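Long-range contact in cellulosomal scaffoldin (Bacteroides cellulosolvens, PDB 2XBT), which probably binds cellulose through this family 3b carbohydrate-binding module, one domain of a much longer secreted scaffoldin of the cellulosome: residues 31-36 against 108-113. Sequence-based numbering, arbitrary orientation.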
ATOM      1  N   LYS A  31       2.632   5.762  -4.867  1.00 21.56           N
ATOM      2  CA  LYS A  31       2.735   5.856  -6.307  1.00 23.78           C
ATOM      3  C   LYS A  31       3.366   4.582  -6.779  1.00 21.49           C
ATOM      4  O   LYS A  31       4.502   4.276  -6.420  1.00 21.69           O
ATOM      5  CB  LYS A  31       3.667   6.992  -6.718  1.00 24.80           C
ATOM      6  CG  LYS A  31       3.009   8.308  -6.982  1.00 36.36           C
ATOM      7  CD  LYS A  31       3.942   9.174  -7.830  1.00 39.25           C
ATOM      8  CE  LYS A  31       3.475  10.616  -7.919  1.00 44.07           C
ATOM      9  NZ  LYS A  31       4.407  11.429  -8.769  1.00 44.18           N
ATOM     10  N   LEU A  32       2.641   3.837  -7.592  1.00 18.84           N
ATOM     11  CA  LEU A  32       3.186   2.637  -8.179  1.00 19.15           C
ATOM     12  C   LEU A  32       3.614   2.991  -9.594  1.00 22.21           C
ATOM     13  O   LEU A  32       2.793   3.450 -10.387  1.00 21.39           O
ATOM     14  CB  LEU A  32       2.144   1.519  -8.148  1.00 19.44           C
ATOM     15  CG  LEU A  32       2.488   0.188  -8.835  1.00 22.47           C
ATOM     16  CD1 LEU A  32       3.743  -0.475  -8.260  1.00 23.19           C
ATOM     17  CD2 LEU A  32       1.292  -0.760  -8.758  1.00 23.46           C
ATOM     18  N   GLN A  33       4.898   2.801  -9.896  1.00 21.45           N
ATOM     19  CA  GLN A  33       5.448   3.172 -11.201  1.00 26.51           C
ATOM     20  C   GLN A  33       5.843   1.953 -12.024  1.00 28.09           C
ATOM     21  O   GLN A  33       6.258   0.927 -11.489  1.00 26.77           O
ATOM     22  CB  GLN A  33       6.685   4.057 -11.034  1.00 26.81           C
ATOM     23  CG  GLN A  33       6.410   5.436 -10.503  1.00 31.83           C
ATOM     24  CD  GLN A  33       7.685   6.248 -10.307  1.00 39.20           C
ATOM     25  OE1 GLN A  33       8.753   5.694 -10.036  1.00 37.03           O
ATOM     26  NE2 GLN A  33       7.575   7.566 -10.437  1.00 34.44           N
ATOM     27  N   ASN A  34       5.722   2.077 -13.338  1.00 25.62           N
ATOM     28  CA  ASN A  34       6.247   1.067 -14.241  1.00 25.10           C
ATOM     29  C   ASN A  34       7.424   1.724 -14.947  1.00 29.79           C
ATOM     30  O   ASN A  34       7.253   2.725 -15.626  1.00 24.40           O
ATOM     31  CB  ASN A  34       5.159   0.631 -15.223  1.00 25.41           C
ATOM     32  CG  ASN A  34       5.687  -0.244 -16.356  1.00 24.82           C
ATOM     33  OD1 ASN A  34       6.767  -0.811 -16.268  1.00 25.84           O
ATOM     34  ND2 ASN A  34       4.911  -0.352 -17.423  1.00 24.10           N
ATOM     35  N   THR A  35       8.622   1.185 -14.750  1.00 26.00           N
ATOM     36  CA  THR A  35       9.830   1.805 -15.281  1.00 27.65           C
ATOM     37  C   THR A  35      10.248   1.225 -16.632  1.00 26.44           C
ATOM     38  O   THR A  35      11.226   1.683 -17.237  1.00 26.48           O
ATOM     39  CB  THR A  35      11.012   1.553 -14.354  1.00 28.17           C
ATOM     40  OG1 THR A  35      11.233   0.137 -14.280  1.00 33.24           O
ATOM     41  CG2 THR A  35      10.733   2.108 -12.971  1.00 26.77           C
ATOM     42  N   GLY A  36       9.529   0.207 -17.089  1.00 28.52           N
ATOM     43  CA  GLY A  36       9.909  -0.513 -18.300  1.00 32.01           C
ATOM     44  C   GLY A  36       8.910  -0.427 -19.437  1.00 27.44           C
ATOM     45  O   GLY A  36       8.026   0.431 -19.442  1.00 28.46           O
ATOM     46  N   GLN A 108      -0.775   6.088 -19.002  1.00 27.70           N
ATOM     47  CA  GLN A 108      -0.005   6.552 -17.851  1.00 28.82           C
ATOM     48  C   GLN A 108       0.848   5.433 -17.287  1.00 25.13           C
ATOM     49  O   GLN A 108       0.397   4.285 -17.213  1.00 23.70           O
ATOM     50  CB  GLN A 108      -0.926   7.098 -16.764  1.00 29.59           C
ATOM     51  CG  GLN A 108      -1.584   8.410 -17.137  1.00 35.33           C
ATOM     52  CD  GLN A 108      -2.563   8.867 -16.090  1.00 40.32           C
ATOM     53  OE1 GLN A 108      -2.186   9.520 -15.117  1.00 44.41           O
ATOM     54  NE2 GLN A 108      -3.834   8.525 -16.276  1.00 41.40           N
ATOM     55  N   SER A 109       2.076   5.757 -16.899  1.00 24.96           N
ATOM     56  CA  SER A 109       3.003   4.725 -16.436  1.00 22.29           C
ATOM     57  C   SER A 109       3.053   4.624 -14.912  1.00 28.59           C
ATOM     58  O   SER A 109       3.813   3.826 -14.349  1.00 22.24           O
ATOM     59  CB  SER A 109       4.401   4.961 -16.997  1.00 23.38           C
ATOM     60  OG  SER A 109       4.926   6.196 -16.571  1.00 25.86           O
ATOM     61  N   GLU A 110       2.242   5.435 -14.243  1.00 23.23           N
ATOM     62  CA  GLU A 110       2.160   5.346 -12.799  1.00 26.00           C
ATOM     63  C   GLU A 110       0.754   5.634 -12.306  1.00 23.46           C
ATOM     64  O   GLU A 110      -0.043   6.299 -12.977  1.00 22.49           O
ATOM     65  CB  GLU A 110       3.156   6.293 -12.147  1.00 26.28           C
ATOM     66  CG  GLU A 110       2.889   7.738 -12.467  1.00 33.81           C
ATOM     67  CD  GLU A 110       3.758   8.679 -11.663  1.00 43.06           C
ATOM     68  OE1 GLU A 110       3.200   9.404 -10.810  1.00 42.58           O
ATOM     69  OE2 GLU A 110       4.992   8.696 -11.887  1.00 43.08           O
ATOM     70  N   VAL A 111       0.456   5.127 -11.123  1.00 20.20           N
ATOM     71  CA  VAL A 111      -0.837   5.352 -10.516  1.00 19.44           C
ATOM     72  C   VAL A 111      -0.619   5.826  -9.083  1.00 25.25           C
ATOM     73  O   VAL A 111       0.246   5.309  -8.373  1.00 20.97           O
ATOM     74  CB  VAL A 111      -1.703   4.088 -10.546  1.00 17.31           C
ATOM     75  CG1 VAL A 111      -0.996   2.928  -9.823  1.00 22.62           C
ATOM     76  CG2 VAL A 111      -3.066   4.370  -9.930  1.00 23.36           C
ATOM     77  N   THR A 112      -1.376   6.843  -8.696  1.00 22.45           N
ATOM     78  CA  THR A 112      -1.325   7.367  -7.337  1.00 21.44           C
ATOM     79  C   THR A 112      -2.497   6.834  -6.519  1.00 24.05           C
ATOM     80  O   THR A 112      -3.643   6.884  -6.956  1.00 22.16           O
ATOM     81  CB  THR A 112      -1.359   8.896  -7.354  1.00 26.21           C
ATOM     82  OG1 THR A 112      -0.173   9.378  -8.002  1.00 30.98           O
ATOM     83  CG2 THR A 112      -1.411   9.436  -5.929  1.00 29.52           C
ATOM     84  N   ILE A 113      -2.208   6.318  -5.325  1.00 21.08           N
ATOM     85  CA  ILE A 113      -3.240   5.794  -4.448  1.00 21.48           C
ATOM     86  C   ILE A 113      -3.090   6.485  -3.091  1.00 22.27           C
ATOM     87  O   ILE A 113      -2.018   6.429  -2.476  1.00 24.38           O
ATOM     88  CB  ILE A 113      -3.065   4.279  -4.267  1.00 23.04           C
ATOM     89  CG1 ILE A 113      -3.082   3.585  -5.637  1.00 29.08           C
ATOM     90  CG2 ILE A 113      -4.126   3.696  -3.338  1.00 29.25           C
ATOM     91  CD1 ILE A 113      -2.424   2.217  -5.645  1.00 27.71           C
TER
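The carboxylate of Glu-110 is shared by Lys-31 and Gln-33, one oxygen for each. OE2 takes a hydrogen bond from Gln-33 NE2 at 3.2 Å; the two side chains run side by side, yet amide and carboxylate planes are 54° apart, and NE2 comes from above the carboxylate plane. OE1 meets Lys-31 NZ at 3.1 Å, a salt bridge whose hydrogen bond is weak; Lys-31 CD and CE lie as close to OE1, the extended chain running past that oxygen. Glu-110 CG stands between the backbone N and carbonyl carbon (chi1 62°), and the chain extends from there. Beyond, Thr-112 OG1 sits 3.5 Å from Lys-31 CG.

On the other face, Leu-32 CB packs against Val-111 CG1 at 3.8 Å, and the leucine also touches Ile-45 of strand 45-51, in the facing sheet. Leu-32 and Val-111 form an antiparallel hydrogen-bonded pair, with 2.9 Å from Leu-32 N to Val-111 O and 3.0 Å from Val-111 N to Leu-32 O. Just past the last bridge, Asn-34 N donates to Ser-109 O at 2.8 Å. There strand 22-34 ends: Asn-34 OD1 accepts from Gly-36 N in an Asx turn, while ND2 is held by Ser-38 O and Gly-99 O.

Backbone hydrogen bonds join two CBM3 beta-sandwich strands, apolar toward the facing sheet and polar on the other side, where lysine and amide probably stabilise the carboxylate's negative charge.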